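Local coordinates for protein endo-b-1,4-glucanase (PDB 1KS8) that probably hydrolyses internal beta-1,4-glucosidic linkages in cellulose, lichenin and cereal beta-D-glucans, as a family 9 (alpha/alpha)6 endoglucanase, at residues S21-A26 and S36-Q41. Numbering follows the deposited sequence.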
loop_
_atom_site.group_PDB
_atom_site.type_symbol
_atom_site.label_atom_id
_atom_site.label_comp_id
_atom_site.label_asym_id
_atom_site.label_seq_id
_atom_site.Cartn_x
_atom_site.Cartn_y
_atom_site.Cartn_z
ATOM N N SER A 21 -11.947 -5.235 -6.180
ATOM C CA SER A 21 -12.981 -4.685 -7.042
ATOM C C SER A 21 -13.060 -5.600 -8.266
ATOM O O SER A 21 -12.094 -6.300 -8.587
ATOM C CB SER A 21 -12.606 -3.263 -7.478
ATOM O OG SER A 21 -13.588 -2.723 -8.350
ATOM N N GLY A 22 -14.211 -5.611 -8.934
ATOM C CA GLY A 22 -14.373 -6.430 -10.125
ATOM C C GLY A 22 -14.985 -7.797 -9.888
ATOM O O GLY A 22 -15.693 -8.014 -8.907
ATOM N N ARG A 23 -14.718 -8.720 -10.806
ATOM C CA ARG A 23 -15.233 -10.082 -10.705
ATOM C C ARG A 23 -14.331 -10.888 -9.775
ATOM O O ARG A 23 -13.138 -11.046 -10.035
ATOM C CB ARG A 23 -15.275 -10.730 -12.092
ATOM C CG ARG A 23 -15.977 -12.076 -12.118
ATOM C CD ARG A 23 -16.122 -12.632 -13.531
ATOM N NE ARG A 23 -16.969 -11.798 -14.382
ATOM C CZ ARG A 23 -16.543 -10.736 -15.060
ATOM N NH1 ARG A 23 -15.271 -10.369 -14.998
ATOM N NH2 ARG A 23 -17.395 -10.036 -15.800
ATOM N N LEU A 24 -14.907 -11.391 -8.690
ATOM C CA LEU A 24 -14.146 -12.159 -7.714
ATOM C C LEU A 24 -13.978 -13.614 -8.140
ATOM O O LEU A 24 -14.878 -14.207 -8.739
ATOM C CB LEU A 24 -14.827 -12.073 -6.348
ATOM C CG LEU A 24 -15.083 -10.630 -5.895
ATOM C CD1 LEU A 24 -15.786 -10.636 -4.550
ATOM C CD2 LEU A 24 -13.765 -9.866 -5.812
ATOM N N PRO A 25 -12.816 -14.208 -7.831
ATOM C CA PRO A 25 -12.527 -15.598 -8.189
ATOM C C PRO A 25 -13.341 -16.621 -7.410
ATOM O O PRO A 25 -13.841 -16.344 -6.318
ATOM C CB PRO A 25 -11.033 -15.714 -7.914
ATOM C CG PRO A 25 -10.862 -14.835 -6.725
ATOM C CD PRO A 25 -11.681 -13.614 -7.100
ATOM N N ALA A 26 -13.462 -17.813 -7.982
ATOM C CA ALA A 26 -14.212 -18.889 -7.351
ATOM C C ALA A 26 -13.626 -19.267 -5.995
ATOM O O ALA A 26 -14.353 -19.700 -5.102
ATOM C CB ALA A 26 -14.240 -20.111 -8.266
ATOM N N SER A 36 -18.493 -6.680 -8.287
ATOM C CA SER A 36 -18.935 -5.292 -8.338
ATOM C C SER A 36 -18.070 -4.469 -9.276
ATOM O O SER A 36 -17.002 -4.915 -9.701
ATOM C CB SER A 36 -18.880 -4.671 -6.940
ATOM O OG SER A 36 -17.538 -4.511 -6.507
ATOM N N ALA A 37 -18.540 -3.262 -9.584
ATOM C CA ALA A 37 -17.827 -2.343 -10.465
ATOM C C ALA A 37 -17.430 -3.046 -11.754
ATOM O O ALA A 37 -16.320 -2.863 -12.262
ATOM C CB ALA A 37 -16.589 -1.800 -9.752
ATOM N N LEU A 38 -18.358 -3.831 -12.295
ATOM C CA LEU A 38 -18.111 -4.593 -13.514
ATOM C C LEU A 38 -18.175 -3.770 -14.797
ATOM O O LEU A 38 -17.898 -4.287 -15.879
ATOM C CB LEU A 38 -19.100 -5.761 -13.601
ATOM C CG LEU A 38 -19.063 -6.728 -12.413
ATOM C CD1 LEU A 38 -20.106 -7.821 -12.610
ATOM C CD2 LEU A 38 -17.673 -7.332 -12.281
ATOM N N ASN A 39 -18.532 -2.495 -14.676
ATOM C CA ASN A 39 -18.623 -1.616 -15.838
ATOM C C ASN A 39 -17.493 -0.589 -15.878
ATOM O O ASN A 39 -17.505 0.321 -16.706
ATOM C CB ASN A 39 -19.970 -0.889 -15.843
ATOM C CG ASN A 39 -21.128 -1.809 -16.178
ATOM O OD1 ASN A 39 -22.160 -1.794 -15.506
ATOM N ND2 ASN A 39 -20.968 -2.608 -17.227
ATOM N N ASP A 40 -16.521 -0.722 -14.979
ATOM C CA ASP A 40 -15.400 0.214 -14.953
ATOM C C ASP A 40 -14.699 0.174 -16.306
ATOM O O ASP A 40 -14.268 -0.889 -16.763
ATOM C CB ASP A 40 -14.428 -0.150 -13.827
ATOM C CG ASP A 40 -14.941 0.267 -12.455
ATOM O OD1 ASP A 40 -16.116 0.675 -12.354
ATOM O OD2 ASP A 40 -14.166 0.188 -11.478
ATOM N N GLN A 41 -14.579 1.332 -16.946
ATOM C CA GLN A 41 -13.971 1.379 -18.269
ATOM C C GLN A 41 -13.356 2.725 -18.622
ATOM O O GLN A 41 -13.705 3.756 -18.041
ATOM C CB GLN A 41 -15.028 1.015 -19.308
ATOM C CG GLN A 41 -16.173 2.015 -19.385
ATOM C CD GLN A 41 -17.389 1.448 -20.085
ATOM O OE1 GLN A 41 -18.165 0.693 -19.495
ATOM N NE2 GLN A 41 -17.555 1.795 -21.355
HETATM O O HOH W 1 -13.765 -3.273 -11.154
HETATM O O HOH W 2 -16.006 -6.898 -6.428
#
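Gly22 and Ser36 form a single antiparallel, hydrogen-bonded beta bridge between two parts of the long connection from helix 5-18 to strand 60-61. Its bonds are unequal: Ser36 N gives Gly22 O a nearly straight N-H bond (3.2 Å, 162°) from above the carbonyl plane, whereas Gly22 N to Ser36 O is short (3.0 Å) but weak, its N-H...O angle being 123°. At the positive phi of Gly22 a CB would jam against Ser21 O. Leu38 adds the apolar part. From CB, chi1 (-58°) puts CG beside the backbone N; the chain forks at CG, and CD2 makes the contact with 21-26. It sits over the Gly22-Arg23 peptide bond, 3.6 Å from both Gly22 C and Arg23 N, and over one face of the Arg23 guanidinium. On the Ser21 flank, OG lies 3.4 Å from Ala37 CB and hydrogen-bonds a water (2.9 Å) that donates to Ala37 O. A second water, 2.7 Å from Gly22 O, can donate to it and hydrogen-bonds Ser36 OG. Asp40, in the type I turn beginning at Ala37, directs its carboxylate into salt bridges with Lys60 and Arg137. Away from the annotated sites, the polar link within this loop thus rests on one good backbone bond, one weak one and two waters.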